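Local coordinates for protein beta-hexosaminidase (Neisseria gonorrhoeae, PDB 6JTJ) that probably cleaves terminal beta-1,4-linked N-acetylglucosamine from peptide-linked peptidoglycan fragments during cell-wall recycling, at residues C[143-148]-C[375-380]; C[129-132]-C[138-141]; C[150-155]-C[360-365]. One frame throughout, in Å; residues are numbered along the deposited sequence.

Interaction 1 (C[143-148]-C[375-380]); sequences AGQVGR and QAFVAG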
loop_
_atom_site.group_PDB
_atom_site.type_symbol
_atom_site.label_atom_id
_atom_site.label_comp_id
_atom_site.label_asym_id
_atom_site.label_seq_id
_atom_site.Cartn_x
_atom_site.Cartn_y
_atom_site.Cartn_z
ATOM N N ALA C 143 -9.742 20.080 11.288
ATOM C CA ALA C 143 -8.329 19.733 11.040
ATOM C C ALA C 143 -7.423 20.226 12.161
ATOM O O ALA C 143 -6.553 19.489 12.637
ATOM C CB ALA C 143 -7.871 20.272 9.694
ATOM N N GLY C 144 -7.654 21.446 12.631
ATOM C CA GLY C 144 -6.866 22.019 13.738
ATOM C C GLY C 144 -6.979 21.218 15.013
ATOM O O GLY C 144 -5.982 20.965 15.716
ATOM N N GLN C 145 -8.183 20.763 15.311
ATOM C CA GLN C 145 -8.414 19.919 16.491
ATOM C C GLN C 145 -7.781 18.547 16.360
ATOM O O GLN C 145 -7.185 18.039 17.312
ATOM C CB GLN C 145 -9.919 19.741 16.748
ATOM C CG GLN C 145 -10.656 21.037 17.156
ATOM C CD GLN C 145 -10.024 21.747 18.381
ATOM O OE1 GLN C 145 -9.914 21.183 19.478
ATOM N NE2 GLN C 145 -9.509 22.958 18.153
ATOM N N VAL C 146 -7.866 17.955 15.178
ATOM C CA VAL C 146 -7.192 16.666 14.943
ATOM C C VAL C 146 -5.691 16.823 15.158
ATOM O O VAL C 146 -5.084 16.045 15.875
ATOM C CB VAL C 146 -7.491 16.107 13.536
ATOM C CG1 VAL C 146 -6.607 14.907 13.236
ATOM C CG2 VAL C 146 -8.961 15.706 13.434
ATOM N N GLY C 147 -5.102 17.854 14.569
ATOM C CA GLY C 147 -3.656 18.106 14.733
ATOM C C GLY C 147 -3.243 18.294 16.176
ATOM O O GLY C 147 -2.257 17.729 16.645
ATOM N N ARG C 148 -4.042 19.067 16.897
ATOM C CA ARG C 148 -3.779 19.314 18.307
ATOM C C ARG C 148 -3.807 18.044 19.147
ATOM O O ARG C 148 -2.920 17.798 19.966
ATOM C CB ARG C 148 -4.794 20.327 18.846
ATOM C CG ARG C 148 -4.470 20.803 20.260
ATOM C CD ARG C 148 -5.553 21.673 20.871
ATOM N NE ARG C 148 -5.238 21.917 22.292
ATOM C CZ ARG C 148 -6.097 22.347 23.216
ATOM N NH1 ARG C 148 -7.363 22.593 22.885
ATOM N NH2 ARG C 148 -5.689 22.519 24.482
ATOM N N GLN C 375 -10.371 16.009 22.423
ATOM C CA GLN C 375 -10.248 14.572 22.346
ATOM C C GLN C 375 -11.547 13.904 21.946
ATOM O O GLN C 375 -11.582 13.096 21.006
ATOM C CB GLN C 375 -9.783 13.986 23.669
ATOM C CG GLN C 375 -8.329 14.217 23.986
ATOM C CD GLN C 375 -7.975 13.649 25.340
ATOM O OE1 GLN C 375 -8.580 14.009 26.319
ATOM N NE2 GLN C 375 -6.981 12.797 25.406
ATOM N N ALA C 376 -12.626 14.255 22.633
ATOM C CA ALA C 376 -13.924 13.642 22.357
ATOM C C ALA C 376 -14.442 13.992 20.957
ATOM O O ALA C 376 -15.050 13.152 20.275
ATOM C CB ALA C 376 -14.942 14.034 23.424
ATOM N N PHE C 377 -14.222 15.227 20.524
ATOM C CA PHE C 377 -14.606 15.614 19.162
ATOM C C PHE C 377 -13.865 14.769 18.103
ATOM O O PHE C 377 -14.454 14.299 17.123
ATOM C CB PHE C 377 -14.310 17.092 18.930
ATOM C CG PHE C 377 -14.476 17.529 17.482
ATOM C CD1 PHE C 377 -15.727 17.746 16.943
ATOM C CD2 PHE C 377 -13.369 17.703 16.661
ATOM C CE1 PHE C 377 -15.875 18.152 15.620
ATOM C CE2 PHE C 377 -13.506 18.100 15.329
ATOM C CZ PHE C 377 -14.765 18.326 14.806
ATOM N N VAL C 378 -12.559 14.600 18.294
ATOM C CA VAL C 378 -11.728 13.870 17.329
ATOM C C VAL C 378 -12.127 12.388 17.356
ATOM O O VAL C 378 -12.306 11.779 16.318
ATOM C CB VAL C 378 -10.226 14.090 17.624
ATOM C CG1 VAL C 378 -9.363 13.153 16.804
ATOM C CG2 VAL C 378 -9.845 15.540 17.334
ATOM N N ALA C 379 -12.299 11.830 18.549
ATOM C CA ALA C 379 -12.813 10.467 18.693
ATOM C C ALA C 379 -14.092 10.268 17.893
ATOM O O ALA C 379 -14.312 9.204 17.322
ATOM C CB ALA C 379 -13.052 10.131 20.164
ATOM N N GLY C 380 -14.948 11.282 17.885
ATOM C CA GLY C 380 -16.231 11.208 17.203
ATOM C C GLY C 380 -16.087 11.171 15.703
ATOM O O GLY C 380 -16.885 10.526 15.018
#
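V378 of the helix segment 375-380 presses one methyl, CG2, onto the backbone of 143-148. The methyl lies 3.6 Å from Q145 O, and V378 CG2 to V146 CA is 3.7 Å, so it sits over the junction of two residues instead of meeting a single side chain. V378 reaches it with CG1 anti to the backbone N (chi1 170°), which leaves CG2 beside that nitrogen and turned to the partner helix. V146 answers with its own CG2, and the two valines are set roughly perpendicular, V146 CG2 to V378 CG2 being 4.0 Å. In the fold, this joins the C-terminal helix 369-382 to helix 136-155 on the outside of the (β/α)8 barrel of this family 3 glycoside hydrolase. The short segments pass at an axis distance of 9.3 Å with a crossing angle of -108°, so the two helices meet over a small patch. At the edge of the patch Q145 and F377 come together. The phenyl ring, its CG anti to the backbone N, swings alongside Q145 and meets the aliphatic root of that side chain obliquely; F377 CD2 to Q145 CB is 4.0 Å. The same ring also rests on A142, one helical turn before V146. P122 touches both V146 and V378, and L196 of helix 186-202 packs on V146.

Interaction 2 (C[129-132]-C[138-141]); sequences QIWD and AAET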
loop_
_atom_site.group_PDB
_atom_site.type_symbol
_atom_site.label_atom_id
_atom_site.label_comp_id
_atom_site.label_asym_id
_atom_site.label_seq_id
_atom_site.Cartn_x
_atom_site.Cartn_y
_atom_site.Cartn_z
ATOM N N GLN C 129 -14.073 15.348 3.460
ATOM C CA GLN C 129 -15.514 15.146 3.349
ATOM C C GLN C 129 -16.272 16.245 4.099
ATOM O O GLN C 129 -17.327 16.684 3.641
ATOM C CB GLN C 129 -15.907 13.764 3.875
ATOM C CG GLN C 129 -15.450 12.662 2.958
ATOM C CD GLN C 129 -15.631 11.276 3.553
ATOM O OE1 GLN C 129 -15.575 11.074 4.770
ATOM N NE2 GLN C 129 -15.867 10.311 2.687
ATOM N N ILE C 130 -15.763 16.653 5.264
ATOM C CA ILE C 130 -16.322 17.788 5.991
ATOM C C ILE C 130 -16.208 19.048 5.129
ATOM O O ILE C 130 -17.132 19.844 5.067
ATOM C CB ILE C 130 -15.613 18.014 7.334
ATOM C CG1 ILE C 130 -15.912 16.870 8.282
ATOM C CG2 ILE C 130 -16.067 19.323 7.961
ATOM C CD1 ILE C 130 -15.090 16.863 9.553
ATOM N N TRP C 131 -15.097 19.202 4.419
ATOM C CA TRP C 131 -14.911 20.335 3.513
ATOM C C TRP C 131 -16.028 20.381 2.470
ATOM O O TRP C 131 -16.649 21.427 2.255
ATOM C CB TRP C 131 -13.540 20.235 2.828
ATOM C CG TRP C 131 -13.241 21.220 1.752
ATOM C CD1 TRP C 131 -13.715 21.219 0.493
ATOM C CD2 TRP C 131 -12.326 22.322 1.833
ATOM N NE1 TRP C 131 -13.185 22.266 -0.223
ATOM C CE2 TRP C 131 -12.337 22.964 0.588
ATOM C CE3 TRP C 131 -11.523 22.840 2.852
ATOM C CZ2 TRP C 131 -11.557 24.074 0.311
ATOM C CZ3 TRP C 131 -10.749 23.968 2.575
ATOM C CH2 TRP C 131 -10.773 24.562 1.317
ATOM N N ASP C 132 -16.260 19.251 1.811
ATOM C CA ASP C 132 -17.285 19.167 0.782
ATOM C C ASP C 132 -18.696 19.415 1.333
ATOM O O ASP C 132 -19.498 20.047 0.679
ATOM C CB ASP C 132 -17.265 17.798 0.106
ATOM C CG ASP C 132 -16.065 17.603 -0.789
ATOM O OD1 ASP C 132 -15.398 18.593 -1.145
ATOM O OD2 ASP C 132 -15.789 16.447 -1.138
ATOM N N ALA C 138 -15.536 24.937 8.573
ATOM C CA ALA C 138 -15.780 23.835 9.502
ATOM C C ALA C 138 -14.659 22.782 9.395
ATOM O O ALA C 138 -14.235 22.201 10.395
ATOM C CB ALA C 138 -17.134 23.184 9.201
ATOM N N ALA C 139 -14.219 22.537 8.168
ATOM C CA ALA C 139 -13.192 21.539 7.914
ATOM C C ALA C 139 -11.849 21.966 8.503
ATOM O O ALA C 139 -11.162 21.152 9.120
ATOM C CB ALA C 139 -13.083 21.282 6.414
ATOM N N GLU C 140 -11.471 23.234 8.312
ATOM C CA GLU C 140 -10.217 23.744 8.878
ATOM C C GLU C 140 -10.233 23.654 10.381
ATOM O O GLU C 140 -9.236 23.274 11.000
ATOM C CB GLU C 140 -9.942 25.171 8.425
ATOM C CG GLU C 140 -9.589 25.290 6.949
ATOM C CD GLU C 140 -9.157 26.699 6.562
ATOM O OE1 GLU C 140 -9.117 27.577 7.457
ATOM O OE2 GLU C 140 -8.839 26.926 5.364
ATOM N N THR C 141 -11.363 24.001 10.983
ATOM C CA THR C 141 -11.493 23.926 12.425
ATOM C C THR C 141 -11.316 22.501 12.907
ATOM O O THR C 141 -10.643 22.231 13.914
ATOM C CB THR C 141 -12.881 24.440 12.862
ATOM O OG1 THR C 141 -13.032 25.801 12.433
ATOM C CG2 THR C 141 -13.057 24.367 14.375
#
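A139 and W131 meet where two consecutive helices fold back at a short turn, helix 124-134 followed almost at once by helix 136-155, a helical hairpin. Their CA atoms are the nearest across the two segments, W131 CA to A139 CA measuring 4.9 Å, a spacing allowed by the small side chain between them. The alanine methyl is set against the backbone of the first helix: A139 CB is 3.5 Å from W131 N, and it continues along the start of the indole side chain, with W131 CB to A139 CB at 3.8 Å. I130 closes on the same alanine with its CG2 branch, which lies anti to the backbone N (chi1 -68° for CG1). I130 CG2 rests 3.6 Å from A139 CA, and the branch runs on to the carbonyl carbon of A138. A139 is thus gripped between I130 and the root of W131, with L192 of helix 186-202 touching it as well.

The tight part centres on this buried alanine; the margins, where A138 and E140 are partly exposed, are the looser and more open side. On one of them the methyl of A138 barely joins in, I130 CG2 to A138 CB being 4.2 Å. On another, the indole extends from the helix with its CG anti to the backbone N (chi1 173°) and touches A188 and L192; its ring meets that of H183 with the planes at about 60°. E140 approaches the edge of the indole near the ring plane, while its carboxylate also forms a long, weak ion pair with R191. That approach is no more than marginal: W131 CZ3 stands 4.5 Å from E140 OE2.

Interaction 3 (C[150-155]-C[360-365]); sequences LATELS and EAVQAV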
loop_
_atom_site.group_PDB
_atom_site.type_symbol
_atom_site.label_atom_id
_atom_site.label_comp_id
_atom_site.label_asym_id
_atom_site.label_seq_id
_atom_site.Cartn_x
_atom_site.Cartn_y
_atom_site.Cartn_z
ATOM N N LEU C 150 -3.658 14.876 18.074
ATOM C CA LEU C 150 -2.639 13.967 17.574
ATOM C C LEU C 150 -1.289 14.272 18.220
ATOM O O LEU C 150 -0.647 13.399 18.800
ATOM C CB LEU C 150 -2.572 14.130 16.048
ATOM C CG LEU C 150 -1.668 13.258 15.191
ATOM C CD1 LEU C 150 -2.138 13.411 13.752
ATOM C CD2 LEU C 150 -0.198 13.643 15.305
ATOM N N ALA C 151 -0.875 15.523 18.095
ATOM C CA ALA C 151 0.445 15.942 18.545
ATOM C C ALA C 151 0.562 15.927 20.071
ATOM O O ALA C 151 1.542 15.413 20.609
ATOM C CB ALA C 151 0.772 17.335 18.000
ATOM N N THR C 152 -0.441 16.461 20.760
ATOM C CA THR C 152 -0.363 16.592 22.215
ATOM C C THR C 152 -0.214 15.233 22.896
ATOM O O THR C 152 0.615 15.069 23.777
ATOM C CB THR C 152 -1.572 17.343 22.795
ATOM O OG1 THR C 152 -1.702 18.628 22.170
ATOM C CG2 THR C 152 -1.390 17.546 24.301
ATOM N N GLU C 153 -0.995 14.249 22.472
ATOM C CA GLU C 153 -0.938 12.950 23.106
ATOM C C GLU C 153 0.421 12.318 22.892
ATOM O O GLU C 153 0.922 11.601 23.769
ATOM C CB GLU C 153 -2.068 12.045 22.592
ATOM C CG GLU C 153 -3.442 12.535 23.010
ATOM C CD GLU C 153 -4.590 11.631 22.578
ATOM O OE1 GLU C 153 -4.376 10.627 21.886
ATOM O OE2 GLU C 153 -5.740 11.940 22.922
ATOM N N LEU C 154 1.018 12.550 21.720
ATOM C CA LEU C 154 2.337 11.994 21.452
ATOM C C LEU C 154 3.402 12.755 22.221
ATOM O O LEU C 154 4.343 12.153 22.736
ATOM C CB LEU C 154 2.659 12.024 19.958
ATOM C CG LEU C 154 1.928 11.033 19.067
ATOM C CD1 LEU C 154 2.176 11.413 17.616
ATOM C CD2 LEU C 154 2.389 9.612 19.337
ATOM N N SER C 155 3.242 14.069 22.307
ATOM C CA SER C 155 4.190 14.904 23.033
ATOM C C SER C 155 4.292 14.494 24.509
ATOM O O SER C 155 5.370 14.500 25.084
ATOM C CB SER C 155 3.798 16.373 22.922
ATOM O OG SER C 155 3.856 16.819 21.587
ATOM N N GLU C 360 5.977 18.038 31.595
ATOM C CA GLU C 360 5.036 18.446 32.641
ATOM C C GLU C 360 3.949 19.363 32.074
ATOM O O GLU C 360 2.771 19.214 32.394
ATOM C CB GLU C 360 5.799 19.128 33.782
ATOM C CG GLU C 360 6.690 18.167 34.543
ATOM C CD GLU C 360 7.848 18.845 35.265
ATOM O OE1 GLU C 360 7.748 20.053 35.603
ATOM O OE2 GLU C 360 8.856 18.154 35.501
ATOM N N ALA C 361 4.348 20.322 31.236
ATOM C CA ALA C 361 3.394 21.205 30.603
ATOM C C ALA C 361 2.332 20.392 29.855
ATOM O O ALA C 361 1.155 20.737 29.849
ATOM C CB ALA C 361 4.095 22.173 29.669
ATOM N N VAL C 362 2.756 19.327 29.188
ATOM C CA VAL C 362 1.822 18.534 28.414
ATOM C C VAL C 362 0.846 17.734 29.302
ATOM O O VAL C 362 -0.354 17.698 29.027
ATOM C CB VAL C 362 2.537 17.570 27.475
ATOM C CG1 VAL C 362 1.477 16.833 26.711
ATOM C CG2 VAL C 362 3.454 18.297 26.494
ATOM N N GLN C 363 1.351 17.109 30.365
ATOM C CA GLN C 363 0.461 16.423 31.327
ATOM C C GLN C 363 -0.574 17.414 31.923
ATOM O O GLN C 363 -1.763 17.109 32.051
ATOM C CB GLN C 363 1.259 15.750 32.434
ATOM C CG GLN C 363 2.155 14.524 32.077
ATOM C CD GLN C 363 2.790 14.023 33.368
ATOM O OE1 GLN C 363 2.968 14.818 34.287
ATOM N NE2 GLN C 363 3.069 12.717 33.485
ATOM N N ALA C 364 -0.147 18.638 32.202
ATOM C CA ALA C 364 -1.084 19.659 32.672
ATOM C C ALA C 364 -2.187 19.935 31.628
ATOM O O ALA C 364 -3.387 19.984 31.942
ATOM C CB ALA C 364 -0.329 20.949 33.022
ATOM N N VAL C 365 -1.782 20.223 30.397
ATOM C CA VAL C 365 -2.762 20.606 29.350
ATOM C C VAL C 365 -3.765 19.465 29.092
ATOM O O VAL C 365 -4.944 19.707 28.828
ATOM C CB VAL C 365 -2.102 21.156 28.064
ATOM C CG1 VAL C 365 -1.551 20.018 27.246
ATOM C CG2 VAL C 365 -3.092 21.969 27.213
#
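V362 divides its two methyls between T152 and S155, one turn apart on the helix segment 150-155. CG1, anti to the backbone N (chi1 -179°), reaches the T152 carbonyl, V362 CG1 to T152 O being 3.5 Å, and lies against the threonine methyl, with V362 CG1 to T152 CG2 at 3.8 Å. The side chains of T152 and V362 run antiparallel alongside one another. CG2 of V362 meets S155 CB at 4.1 Å. V365, a turn further on, adds its CG1, so T152 CG2 is shared by two valines, its distance to V365 CG1 being 3.8 Å. The contact joins the short helix 359-367 to the C-terminal end of helix 136-155, on the outer side of the (β/α)8 barrel; the segment axes approach to 9.5 Å with a crossing angle of -126°. The polar ends of T152 and S155 are engaged elsewhere. T152 OG1 hydrogen-bonds to R148 O of its own helix, which fixes the rotation of the side chain, with CG2 in contact with both valines. S155 OG has G203 O, N355 ND2 and A151 O around it. F371 of helix 369-382 packs on T152, and L357 and A156 on V362.

How the interactions relate
All three contacts hang on helix 136-155, meeting different partners along its length. Interaction 2 is a surface contact between sequence neighbours at the helix's beginning, interaction 1 is partly buried at its middle, and interaction 3 is buried at its end. The last two bind the consecutive C-terminal helices 359-367 and 369-382, more than 200 residues away, and they touch: Q375 NE2 to E153 OE2 is 2.9 Å, a probable hydrogen bond, and R148 packs on V365. Interactions 2 and 3 do not meet. All three are made mainly by apolar groups, but the chemistry shifts from alanine, isoleucine and indole at the surface, through valine and phenylalanine, to valines against threonine and serine.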